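Uncharacterized protein (Thermus thermophilus HB8, PDB 6SCE) probably acts in type III CRISPR defence as a DNA nuclease that is switched on when cyclic oligoadenylate binds to it. Local coordinates at residues M325-R328 against L329-E333; F247-W250 against R251-R255. All coordinates share one frame; numbering follows the deposited sequence.

Interaction 1: residues M325-R328 against L329-E333. With nucleotides of chain B.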
loop_
_atom_site.group_PDB
_atom_site.type_symbol
_atom_site.label_atom_id
_atom_site.label_comp_id
_atom_site.label_asym_id
_atom_site.label_seq_id
_atom_site.Cartn_x
_atom_site.Cartn_y
_atom_site.Cartn_z
HETATM N N MSE A 325 -13.626 1.326 -2.635
HETATM C CA MSE A 325 -12.947 0.463 -1.660
HETATM C C MSE A 325 -13.961 -0.495 -1.059
HETATM O O MSE A 325 -13.755 -1.014 0.054
HETATM C CB MSE A 325 -12.308 1.330 -0.558
HETATM C CG MSE A 325 -11.164 2.245 -0.974
HETATM SE SE MSE A 325 -9.543 1.139 -1.214
HETATM C CE MSE A 325 -8.416 2.656 -1.756
ATOM N N GLU A 326 -15.073 -0.780 -1.763
ATOM C CA GLU A 326 -16.090 -1.659 -1.189
ATOM C C GLU A 326 -15.524 -3.025 -0.779
ATOM O O GLU A 326 -15.828 -3.499 0.287
ATOM C CB GLU A 326 -17.282 -1.840 -2.141
ATOM C CG GLU A 326 -18.330 -2.803 -1.608
ATOM C CD GLU A 326 -18.034 -4.246 -1.980
ATOM O OE1 GLU A 326 -17.327 -4.476 -2.986
ATOM O OE2 GLU A 326 -18.514 -5.151 -1.268
ATOM N N SER A 327 -14.702 -3.650 -1.618
ATOM C CA SER A 327 -14.139 -4.969 -1.283
ATOM C C SER A 327 -13.362 -4.923 0.032
ATOM O O SER A 327 -13.555 -5.750 0.918
ATOM C CB SER A 327 -13.188 -5.469 -2.372
ATOM O OG SER A 327 -13.886 -5.653 -3.583
ATOM N N ARG A 328 -12.491 -3.938 0.158
ATOM C CA ARG A 328 -11.707 -3.826 1.399
ATOM C C ARG A 328 -12.587 -3.588 2.618
ATOM O O ARG A 328 -12.303 -4.101 3.709
ATOM C CB ARG A 328 -10.627 -2.760 1.263
ATOM C CG ARG A 328 -9.614 -3.069 0.150
ATOM C CD ARG A 328 -8.812 -4.304 0.497
ATOM N NE ARG A 328 -8.054 -4.079 1.726
ATOM C CZ ARG A 328 -6.825 -3.559 1.771
ATOM N NH1 ARG A 328 -6.184 -3.242 0.648
ATOM N NH2 ARG A 328 -6.247 -3.349 2.956
ATOM N N LEU A 329 -13.649 -2.803 2.455
ATOM C CA LEU A 329 -14.572 -2.573 3.538
ATOM C C LEU A 329 -15.246 -3.889 3.916
ATOM O O LEU A 329 -15.381 -4.210 5.108
ATOM C CB LEU A 329 -15.613 -1.524 3.167
ATOM C CG LEU A 329 -16.679 -1.186 4.198
ATOM C CD1 LEU A 329 -16.049 -0.606 5.435
ATOM C CD2 LEU A 329 -17.683 -0.199 3.615
ATOM N N ARG A 330 -15.672 -4.644 2.908
ATOM C CA ARG A 330 -16.335 -5.945 3.155
ATOM C C ARG A 330 -15.429 -6.878 3.984
ATOM O O ARG A 330 -15.860 -7.505 4.962
ATOM C CB ARG A 330 -16.688 -6.601 1.813
ATOM C CG ARG A 330 -17.348 -7.970 1.900
ATOM C CD ARG A 330 -17.566 -8.535 0.493
ATOM N NE ARG A 330 -18.259 -9.829 0.516
ATOM C CZ ARG A 330 -18.485 -10.592 -0.560
ATOM N NH1 ARG A 330 -18.070 -10.215 -1.762
ATOM N NH2 ARG A 330 -19.116 -11.751 -0.432
ATOM N N TRP A 331 -14.157 -6.957 3.627
ATOM C CA TRP A 331 -13.209 -7.844 4.323
ATOM C C TRP A 331 -12.908 -7.358 5.729
ATOM O O TRP A 331 -12.730 -8.151 6.641
ATOM C CB TRP A 331 -11.907 -7.988 3.532
ATOM C CG TRP A 331 -12.177 -8.527 2.171
ATOM C CD1 TRP A 331 -13.118 -9.453 1.845
ATOM C CD2 TRP A 331 -11.540 -8.154 0.949
ATOM N NE1 TRP A 331 -13.102 -9.686 0.500
ATOM C CE2 TRP A 331 -12.136 -8.905 -0.074
ATOM C CE3 TRP A 331 -10.518 -7.267 0.622
ATOM C CZ2 TRP A 331 -11.744 -8.801 -1.396
ATOM C CZ3 TRP A 331 -10.130 -7.165 -0.708
ATOM C CH2 TRP A 331 -10.738 -7.920 -1.689
ATOM N N ALA A 332 -12.849 -6.036 5.896
ATOM C CA ALA A 332 -12.627 -5.465 7.232
ATOM C C ALA A 332 -13.823 -5.772 8.131
ATOM O O ALA A 332 -13.661 -6.169 9.290
ATOM C CB ALA A 332 -12.405 -3.964 7.161
ATOM N N GLU A 333 -15.022 -5.559 7.597
ATOM C CA GLU A 333 -16.243 -5.889 8.339
ATOM C C GLU A 333 -16.241 -7.365 8.763
ATOM O O GLU A 333 -16.534 -7.675 9.913
ATOM C CB GLU A 333 -17.479 -5.548 7.500
ATOM C CG GLU A 333 -18.781 -5.793 8.210
ATOM C CD GLU A 333 -20.001 -5.515 7.331
ATOM O OE1 GLU A 333 -19.940 -5.778 6.121
ATOM O OE2 GLU A 333 -21.023 -5.069 7.881
ATOM P P A B 3 -2.987 11.155 0.633
ATOM O OP1 A B 3 -3.982 12.297 0.745
ATOM O OP2 A B 3 -1.807 11.303 1.555
ATOM O "O5'" A B 3 -3.741 9.786 0.903
ATOM C "C5'" A B 3 -3.181 8.502 0.597
ATOM C "C4'" A B 3 -4.150 7.465 1.115
ATOM O "O4'" A B 3 -5.409 7.561 0.383
ATOM C "C3'" A B 3 -3.694 6.016 0.994
ATOM O "O3'" A B 3 -3.895 5.419 2.260
ATOM C "C2'" A B 3 -4.633 5.444 -0.080
ATOM O "O2'" A B 3 -4.865 4.058 0.039
ATOM C "C1'" A B 3 -5.894 6.259 0.180
ATOM N N9 A B 3 -6.802 6.307 -0.943
ATOM C C8 A B 3 -6.477 6.610 -2.244
ATOM N N7 A B 3 -7.532 6.610 -3.035
ATOM C C5 A B 3 -8.597 6.331 -2.196
ATOM C C6 A B 3 -9.980 6.211 -2.438
ATOM N N6 A B 3 -10.523 6.409 -3.635
ATOM N N1 A B 3 -10.769 5.947 -1.370
ATOM C C2 A B 3 -10.206 5.792 -0.166
ATOM N N3 A B 3 -8.916 5.874 0.183
ATOM C C4 A B 3 -8.161 6.149 -0.898
HETATM O O HOH W 1 -17.116 -7.272 -2.275
#
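The backbone N of Arg330 donates to Glu326 O over 2.9 Å. One residue on, Ser327 O accepts from Trp331 N at 3.0 Å and also lies against one face of the indole, 3.1 Å above the ring plane of Trp331 and displaced toward the rim. Over the six-membered ring comes Ser327 CB, making a CH-pi contact 3.8 Å from its centroid. Bends at chi2 and chi3 (-66° and -62°) bring Arg328 CD beside the indole rim, near its plane and 3.4 Å from Trp331 CZ3, while the guanidinium runs outward and NH1 hydrogen-bonds Glu300 O. On another side, Glu326 and Arg330 run alongside each other; one water bridges them, donating to Glu326 OE2 at 2.7 Å and accepting from Arg330 NH1 at 3.1 Å, in the guanidinium plane. Trp331 and Glu326 each have two conformers, and the indole contacts and water bridge hold for the one described. Met325, a selenomethionine at the N-cap, sets CE 3.6 Å from C4 of adenosine nucleotide A3 of chain B. These are the first two turns of helix 326-338 in the beta-alpha-beta unit between strands 316-321 and 342-347, its N-terminal end facing the nucleotide, as expected of a CARF domain.

Interaction 2: residues F247-W250 against R251-R255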
loop_
_atom_site.group_PDB
_atom_site.type_symbol
_atom_site.label_atom_id
_atom_site.label_comp_id
_atom_site.label_asym_id
_atom_site.label_seq_id
_atom_site.Cartn_x
_atom_site.Cartn_y
_atom_site.Cartn_z
ATOM N N PHE A 247 -10.982 -15.978 -17.881
ATOM C CA PHE A 247 -11.407 -14.673 -17.447
ATOM C C PHE A 247 -11.376 -14.489 -15.933
ATOM O O PHE A 247 -10.972 -13.411 -15.426
ATOM C CB PHE A 247 -12.809 -14.371 -17.942
ATOM C CG PHE A 247 -13.208 -12.960 -17.725
ATOM C CD1 PHE A 247 -12.439 -11.931 -18.255
ATOM C CD2 PHE A 247 -14.325 -12.641 -16.963
ATOM C CE1 PHE A 247 -12.787 -10.608 -18.042
ATOM C CE2 PHE A 247 -14.679 -11.310 -16.742
ATOM C CZ PHE A 247 -13.911 -10.297 -17.281
ATOM N N ALA A 248 -11.819 -15.516 -15.220
ATOM C CA ALA A 248 -11.780 -15.509 -13.757
ATOM C C ALA A 248 -10.339 -15.395 -13.243
ATOM O O ALA A 248 -10.087 -14.704 -12.259
ATOM C CB ALA A 248 -12.440 -16.776 -13.197
ATOM N N ARG A 249 -9.421 -16.077 -13.900
ATOM C CA ARG A 249 -7.993 -15.996 -13.565
ATOM C C ARG A 249 -7.458 -14.573 -13.734
ATOM O O ARG A 249 -6.801 -14.055 -12.837
ATOM C CB ARG A 249 -7.167 -16.956 -14.398
ATOM C CG ARG A 249 -7.288 -18.415 -13.972
ATOM C CD ARG A 249 -6.207 -19.265 -14.596
ATOM N NE ARG A 249 -6.381 -19.508 -16.035
ATOM C CZ ARG A 249 -7.037 -20.547 -16.567
ATOM N NH1 ARG A 249 -7.651 -21.441 -15.795
ATOM N NH2 ARG A 249 -7.100 -20.683 -17.883
ATOM N N TRP A 250 -7.746 -13.952 -14.871
ATOM C CA TRP A 250 -7.367 -12.532 -15.121
ATOM C C TRP A 250 -7.940 -11.567 -14.096
ATOM O O TRP A 250 -7.245 -10.653 -13.592
ATOM C CB TRP A 250 -7.826 -12.069 -16.500
ATOM C CG TRP A 250 -7.232 -12.823 -17.644
ATOM C CD1 TRP A 250 -6.210 -13.715 -17.612
ATOM C CD2 TRP A 250 -7.627 -12.708 -19.003
ATOM N NE1 TRP A 250 -5.957 -14.189 -18.876
ATOM C CE2 TRP A 250 -6.809 -13.567 -19.749
ATOM C CE3 TRP A 250 -8.603 -11.951 -19.662
ATOM C CZ2 TRP A 250 -6.948 -13.716 -21.131
ATOM C CZ3 TRP A 250 -8.734 -12.096 -21.039
ATOM C CH2 TRP A 250 -7.900 -12.949 -21.752
ATOM N N ARG A 251 -9.209 -11.758 -13.761
ATOM C CA ARG A 251 -9.847 -10.912 -12.781
ATOM C C ARG A 251 -9.170 -11.072 -11.405
ATOM O O ARG A 251 -8.934 -10.082 -10.708
ATOM C CB ARG A 251 -11.332 -11.254 -12.649
ATOM C CG ARG A 251 -12.188 -10.886 -13.855
ATOM C CD ARG A 251 -12.471 -9.400 -13.952
ATOM N NE ARG A 251 -13.400 -8.917 -12.928
ATOM C CZ ARG A 251 -13.671 -7.630 -12.697
ATOM N NH1 ARG A 251 -13.091 -6.666 -13.414
ATOM N NH2 ARG A 251 -14.533 -7.300 -11.740
ATOM N N ALA A 252 -8.878 -12.306 -11.033
ATOM C CA ALA A 252 -8.252 -12.592 -9.730
ATOM C C ALA A 252 -6.840 -11.981 -9.679
ATOM O O ALA A 252 -6.483 -11.306 -8.729
ATOM C CB ALA A 252 -8.203 -14.081 -9.499
ATOM N N TRP A 253 -6.062 -12.204 -10.729
ATOM C CA TRP A 253 -4.740 -11.613 -10.836
ATOM C C TRP A 253 -4.766 -10.084 -10.791
ATOM O O TRP A 253 -3.962 -9.472 -10.080
ATOM C CB TRP A 253 -4.050 -12.115 -12.082
ATOM C CG TRP A 253 -3.844 -13.590 -12.093
ATOM C CD1 TRP A 253 -3.846 -14.421 -11.016
ATOM C CD2 TRP A 253 -3.604 -14.416 -13.237
ATOM N NE1 TRP A 253 -3.612 -15.708 -11.417
ATOM C CE2 TRP A 253 -3.462 -15.736 -12.777
ATOM C CE3 TRP A 253 -3.509 -14.170 -14.603
ATOM C CZ2 TRP A 253 -3.235 -16.816 -13.636
ATOM C CZ3 TRP A 253 -3.273 -15.253 -15.471
ATOM C CH2 TRP A 253 -3.125 -16.546 -14.978
ATOM N N ALA A 254 -5.691 -9.464 -11.519
ATOM C CA ALA A 254 -5.809 -8.013 -11.549
ATOM C C ALA A 254 -6.151 -7.434 -10.181
ATOM O O ALA A 254 -5.594 -6.404 -9.785
ATOM C CB ALA A 254 -6.846 -7.572 -12.563
ATOM N N ARG A 255 -7.080 -8.072 -9.475
ATOM C CA ARG A 255 -7.397 -7.635 -8.133
ATOM C C ARG A 255 -6.160 -7.761 -7.222
ATOM O O ARG A 255 -5.860 -6.836 -6.480
ATOM C CB ARG A 255 -8.568 -8.422 -7.554
ATOM C CG ARG A 255 -9.002 -7.903 -6.186
ATOM C CD ARG A 255 -10.196 -8.659 -5.631
ATOM N NE ARG A 255 -11.464 -8.011 -5.966
ATOM C CZ ARG A 255 -12.645 -8.372 -5.465
ATOM N NH1 ARG A 255 -12.738 -9.380 -4.598
ATOM N NH2 ARG A 255 -13.743 -7.723 -5.833
#
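With chi1 of -170°, Phe247 holds its ring anti to the backbone N, while Arg251 bends at both chi2 and chi3, and the two side chains come to run the same way along the helix. Arg251 CG makes a CH-pi contact over the face of the Phe247 ring, 4.0 Å from its centroid, and Arg251 CD follows at 3.7 Å from Phe247 CZ. The ring and guanidinium planes are within 14° of parallel, although it is the aliphatic part of the arginine that does the touching.

A second pairing of arginine and aromatic, also four residues apart, lies on another side of the helix. Arg249 CB sits over the six-membered ring of Trp253, 4.1 Å from its centroid, and Arg249 CD reaches Trp253 CZ2 at 4.0 Å. The guanidinium continues to a salt bridge with Glu242. Arg249 O serves twice: it accepts from Trp253 N at 2.9 Å and lies under a face of the same indole. Trp253 CZ3 also meets Trp250 CD1 at 3.9 Å, in the plane of the Trp250 ring and at its edge. An alanine in place of Trp253 removes the ring against which Arg249 CB and CD pack, and would probably open a gap beside Trp250 CD1 and let the Arg249 chain turn more freely.

Trp250 NE1 bonds to Asp203, and Phe247 meets Tyr230 edge-to-face. The side of helix 240-257 that carries Phe247, Trp250, Arg251 and Ala254 packs on helix 232-236 and on Leu261 of strand 260-262.

Following the chain from its N terminus, interaction 2 comes first, within helix 240-257, and interaction 1 opens much later, on helix 326-338. Each closes just one or two helical turns, so the two stand in series, neither nested nor crossed. The first helix leads into strand 260-262, at the edge of a mixed six-stranded sheet; the second joins neighbouring strands of a seven-stranded one. Though their centres lie about 18 Å apart, they touch: Arg255, at the end of interaction 2, brings NH1 to 3.4 Å from Trp331 CZ2 of interaction 1, and also packs against Ser327. This brings the two helices, each attached to a different sheet, into contact.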